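Local coordinates for protein dextranase (Pseudarthrobacter oxydans, PDB 6NZS) that catalyses the endohydrolysis of (1->6)-alpha-D-glucosidic linkages in dextran and belongs to glycosyl hydrolase family 49, at residues 71-74 with 75-78; 358-361 with 362-365. One frame throughout, in Å; residues are numbered along the deposited sequence.

Interaction 1 (71-74 with 75-78); sequences KEDG and AEFS
Glu76 sends CG anti to its carbonyl carbon and then turns back about the CB-CG bond (chi2 76°), which folds its carboxylate back from the start of the helix over the backbone of Asp73 and Gly74. Asp73 has CG in the crowded position between its own N and carbonyl carbon (chi1 59°), turning OD1 along the chain direction. The Glu76 carboxylate then takes two amides at once, each on a syn lone pair: Asp73 N lies 2.8 Å from OE2 in a fairly straight bond (163°), and Gly74 N lies 2.9 Å from OE1 in a more bent one. Glutamate is long enough, once folded back, to bring both of its oxygens to these two N-H groups. Asp73 makes an Asx turn, its OD1 accepting Ala75 N at 3.0 Å from the anti side, tilted out of the carboxylate plane. Gly74, with its positive phi, suits the bend, where a CB would press against the preceding carbonyl. Ala75, at the N-cap, has no side-chain acceptor to offer, and Ser78 N gives its proton to a water that also bonds Gly74 O; separately, Ser78 OG donates to Ala75 O at 3.0 Å. Asp73 OD1 and Glu76 OE2, both acceptors, lie 3.1 Å apart, a closeness that salt bridges from Arg61 to Asp73 OD2 and from Lys66 to Glu76 OE2 probably offset; Tyr69 OH also bonds Asp73 OD2. The loop follows strand 51-58 and leads into helix 76-81, whose Phe77 packs on Tyr155 and Ala157 of strand 154-159 in the Ig-like N-terminal domain.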
loop_
_atom_site.group_PDB
_atom_site.type_symbol
_atom_site.label_atom_id
_atom_site.label_comp_id
_atom_site.label_asym_id
_atom_site.label_seq_id
_atom_site.Cartn_x
_atom_site.Cartn_y
_atom_site.Cartn_z
ATOM N N LYS A 71 -18.364 11.925 -11.953
ATOM C CA LYS A 71 -18.299 10.472 -11.933
ATOM C C LYS A 71 -17.742 9.980 -10.599
ATOM O O LYS A 71 -17.162 10.737 -9.818
ATOM C CB LYS A 71 -17.400 9.967 -13.063
ATOM C CG LYS A 71 -15.930 10.312 -12.888
ATOM C CD LYS A 71 -15.073 9.679 -13.974
ATOM C CE LYS A 71 -13.621 10.115 -13.835
ATOM N NZ LYS A 71 -12.769 9.565 -14.930
ATOM N N GLU A 72 -17.920 8.687 -10.348
ATOM C CA GLU A 72 -17.362 8.091 -9.144
ATOM C C GLU A 72 -15.843 8.108 -9.218
ATOM O O GLU A 72 -15.251 7.884 -10.278
ATOM C CB GLU A 72 -17.859 6.657 -8.977
ATOM C CG GLU A 72 -19.310 6.555 -8.527
ATOM C CD GLU A 72 -19.704 5.134 -8.182
ATOM O OE1 GLU A 72 -19.311 4.211 -8.925
ATOM O OE2 GLU A 72 -20.403 4.939 -7.165
ATOM N N ASP A 73 -15.205 8.393 -8.082
ATOM C CA ASP A 73 -13.753 8.368 -8.005
ATOM C C ASP A 73 -13.216 7.335 -7.022
ATOM O O ASP A 73 -11.996 7.259 -6.842
ATOM C CB ASP A 73 -13.182 9.766 -7.699
ATOM C CG ASP A 73 -13.697 10.356 -6.391
ATOM O OD1 ASP A 73 -14.156 9.598 -5.511
ATOM O OD2 ASP A 73 -13.641 11.596 -6.245
ATOM N N GLY A 74 -14.083 6.530 -6.405
ATOM C CA GLY A 74 -13.659 5.511 -5.467
ATOM C C GLY A 74 -13.600 5.950 -4.020
ATOM O O GLY A 74 -13.499 5.090 -3.136
ATOM N N ALA A 75 -13.669 7.251 -3.751
ATOM C CA ALA A 75 -13.647 7.766 -2.390
ATOM C C ALA A 75 -15.036 7.995 -1.823
ATOM O O ALA A 75 -15.156 8.571 -0.737
ATOM C CB ALA A 75 -12.838 9.065 -2.331
ATOM N N GLU A 76 -16.083 7.534 -2.512
ATOM C CA GLU A 76 -17.446 7.835 -2.081
ATOM C C GLU A 76 -17.741 7.268 -0.697
ATOM O O GLU A 76 -18.192 7.997 0.193
ATOM C CB GLU A 76 -18.452 7.326 -3.110
ATOM C CG GLU A 76 -18.561 8.200 -4.356
ATOM C CD GLU A 76 -17.392 8.039 -5.319
ATOM O OE1 GLU A 76 -16.733 6.974 -5.311
ATOM O OE2 GLU A 76 -17.135 8.985 -6.085
ATOM N N PHE A 77 -17.517 5.963 -0.494
ATOM C CA PHE A 77 -17.837 5.383 0.809
ATOM C C PHE A 77 -16.980 5.993 1.906
ATOM O O PHE A 77 -17.486 6.370 2.968
ATOM C CB PHE A 77 -17.660 3.865 0.823
ATOM C CG PHE A 77 -17.854 3.269 2.200
ATOM C CD1 PHE A 77 -19.111 3.262 2.785
ATOM C CD2 PHE A 77 -16.782 2.750 2.922
ATOM C CE1 PHE A 77 -19.308 2.737 4.053
ATOM C CE2 PHE A 77 -16.978 2.218 4.199
ATOM C CZ PHE A 77 -18.238 2.213 4.762
ATOM N N SER A 78 -15.670 6.091 1.673
ATOM C CA SER A 78 -14.797 6.612 2.720
ATOM C C SER A 78 -15.185 8.037 3.108
ATOM O O SER A 78 -15.217 8.380 4.294
ATOM C CB SER A 78 -13.342 6.538 2.278
ATOM O OG SER A 78 -13.098 7.364 1.160
HETATM O O HOH W 1 -14.398 4.623 -0.519
#

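Interaction 2 (358-361 with 362-365); sequences YKQV and GSWY
Gln360 reaches Ser363 round the end of a strand, and its side chain is stretched to do so: from CB, with CG anti to the backbone N (chi1 -178°), it runs on extended. CG passes 3.5 Å from Ser363 OG, and CD lies 3.6 Å from the same oxygen. At the tip, NE2 donates to Ser363 OG at 2.9 Å, nearly straight (161°) and close to the amide plane. The amide nitrogen has two protons to give, and it also bonds Thr368 O, which helps fix the rotation of the amide. Ser363 OG serves in turn as a relay, accepting from Gln360 and donating to Asn385 O, so a small hydroxyl suits this buried place. Gly362 permits the turn after Val361 with positive phi (66°), since a CB would clash with Val361 O. Ser363 is the centre of an inverse gamma turn, closed by a weak bond from Trp364 N to Gly362 O at 3.1 Å. Were Gln360 an alanine, Ser363 OG and Thr368 O would probably both lose the amide that donates to them, and the turn would be less firmly tied to the strand. In this beta-solenoid, strand 351-361 lies between parallel strands 325-335 and 382-386; Gln360 packs on Phe384 and Ala386, whereas Val361 rests on Ala335 and Phe383 and also meets Met85 and Trp87 of strand 84-92.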
loop_
_atom_site.group_PDB
_atom_site.type_symbol
_atom_site.label_atom_id
_atom_site.label_comp_id
_atom_site.label_asym_id
_atom_site.label_seq_id
_atom_site.Cartn_x
_atom_site.Cartn_y
_atom_site.Cartn_z
ATOM N N TYR A 358 9.340 2.159 3.378
ATOM C CA TYR A 358 8.557 3.033 2.523
ATOM C C TYR A 358 7.091 2.780 2.841
ATOM O O TYR A 358 6.696 1.634 3.098
ATOM C CB TYR A 358 8.861 2.658 1.070
ATOM C CG TYR A 358 7.964 3.259 0.029
ATOM C CD1 TYR A 358 8.236 4.508 -0.517
ATOM C CD2 TYR A 358 6.858 2.561 -0.443
ATOM C CE1 TYR A 358 7.429 5.055 -1.487
ATOM C CE2 TYR A 358 6.041 3.105 -1.414
ATOM C CZ TYR A 358 6.331 4.353 -1.931
ATOM O OH TYR A 358 5.528 4.898 -2.902
ATOM N N LYS A 359 6.290 3.847 2.850
ATOM C CA LYS A 359 4.887 3.740 3.231
ATOM C C LYS A 359 4.009 4.531 2.273
ATOM O O LYS A 359 4.397 5.592 1.778
ATOM C CB LYS A 359 4.612 4.253 4.651
ATOM C CG LYS A 359 5.519 3.672 5.728
ATOM C CD LYS A 359 6.751 4.580 5.938
ATOM C CE LYS A 359 7.794 3.921 6.777
ATOM N NZ LYS A 359 8.892 4.892 6.971
ATOM N N GLN A 360 2.810 4.007 2.032
ATOM C CA GLN A 360 1.776 4.704 1.278
ATOM C C GLN A 360 0.526 4.769 2.146
ATOM O O GLN A 360 0.064 3.739 2.639
ATOM C CB GLN A 360 1.498 3.966 -0.035
ATOM C CG GLN A 360 0.475 4.625 -0.933
ATOM C CD GLN A 360 0.285 3.841 -2.224
ATOM O OE1 GLN A 360 1.208 3.166 -2.718
ATOM N NE2 GLN A 360 -0.908 3.900 -2.766
ATOM N N VAL A 361 0.007 5.982 2.366
ATOM C CA VAL A 361 -1.129 6.216 3.255
ATOM C C VAL A 361 -2.151 7.100 2.553
ATOM O O VAL A 361 -1.828 7.848 1.629
ATOM C CB VAL A 361 -0.722 6.864 4.603
ATOM C CG1 VAL A 361 0.254 5.975 5.350
ATOM C CG2 VAL A 361 -0.111 8.243 4.393
ATOM N N GLY A 362 -3.394 7.028 3.019
ATOM C CA GLY A 362 -4.414 7.920 2.479
ATOM C C GLY A 362 -4.763 7.682 1.024
ATOM O O GLY A 362 -4.988 8.644 0.275
ATOM N N SER A 363 -4.867 6.421 0.615
ATOM C CA SER A 363 -5.136 6.072 -0.782
ATOM C C SER A 363 -6.645 5.920 -1.005
ATOM O O SER A 363 -7.181 4.833 -1.235
ATOM C CB SER A 363 -4.374 4.810 -1.161
ATOM O OG SER A 363 -2.974 5.040 -1.127
ATOM N N TRP A 364 -7.340 7.061 -0.948
ATOM C CA TRP A 364 -8.801 7.041 -0.964
ATOM C C TRP A 364 -9.384 6.819 -2.356
ATOM O O TRP A 364 -10.388 6.115 -2.496
ATOM C CB TRP A 364 -9.333 8.345 -0.374
ATOM C CG TRP A 364 -8.756 8.657 0.971
ATOM C CD1 TRP A 364 -7.826 9.620 1.268
ATOM C CD2 TRP A 364 -9.065 8.002 2.208
ATOM N NE1 TRP A 364 -7.547 9.609 2.613
ATOM C CE2 TRP A 364 -8.292 8.628 3.215
ATOM C CE3 TRP A 364 -9.926 6.960 2.565
ATOM C CZ2 TRP A 364 -8.349 8.236 4.555
ATOM C CZ3 TRP A 364 -9.986 6.564 3.901
ATOM C CH2 TRP A 364 -9.200 7.203 4.877
ATOM N N TYR A 365 -8.792 7.435 -3.380
ATOM C CA TYR A 365 -9.314 7.332 -4.735
ATOM C C TYR A 365 -9.030 5.948 -5.316
ATOM O O TYR A 365 -8.075 5.275 -4.926
ATOM C CB TYR A 365 -8.609 8.355 -5.633
ATOM C CG TYR A 365 -8.868 9.810 -5.317
ATOM C CD1 TYR A 365 -10.169 10.314 -5.243
ATOM C CD2 TYR A 365 -7.808 10.687 -5.102
ATOM C CE1 TYR A 365 -10.395 11.652 -4.964
ATOM C CE2 TYR A 365 -8.023 12.027 -4.823
ATOM C CZ TYR A 365 -9.321 12.503 -4.749
ATOM O OH TYR A 365 -9.538 13.840 -4.466
#

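In the fold
Interactions 1 and 2 have centres about 15 Å apart and belong to different parts of the fold, the first to the Ig-like N-terminal domain and the second to the beta-solenoid, yet they touch directly. Ser78 CB packs 3.5 Å from Trp364 CE3, and Ala75 CB lies 3.8 Å from Trp364 O. Asp73 OD2 comes within 3.5 Å of Tyr365 CE1, and Asp73 and Trp366 share backbone hydrogen bonding. The start of helix 76-81 therefore rests on Trp364 and Tyr365, at and just beyond the end of the turn centred on Ser363. Trp364 NE1 also bonds Ser58 OG, and Tyr291 meets both Asp73 and Tyr365. Together these contacts join the two domains through packing and hydrogen bonds.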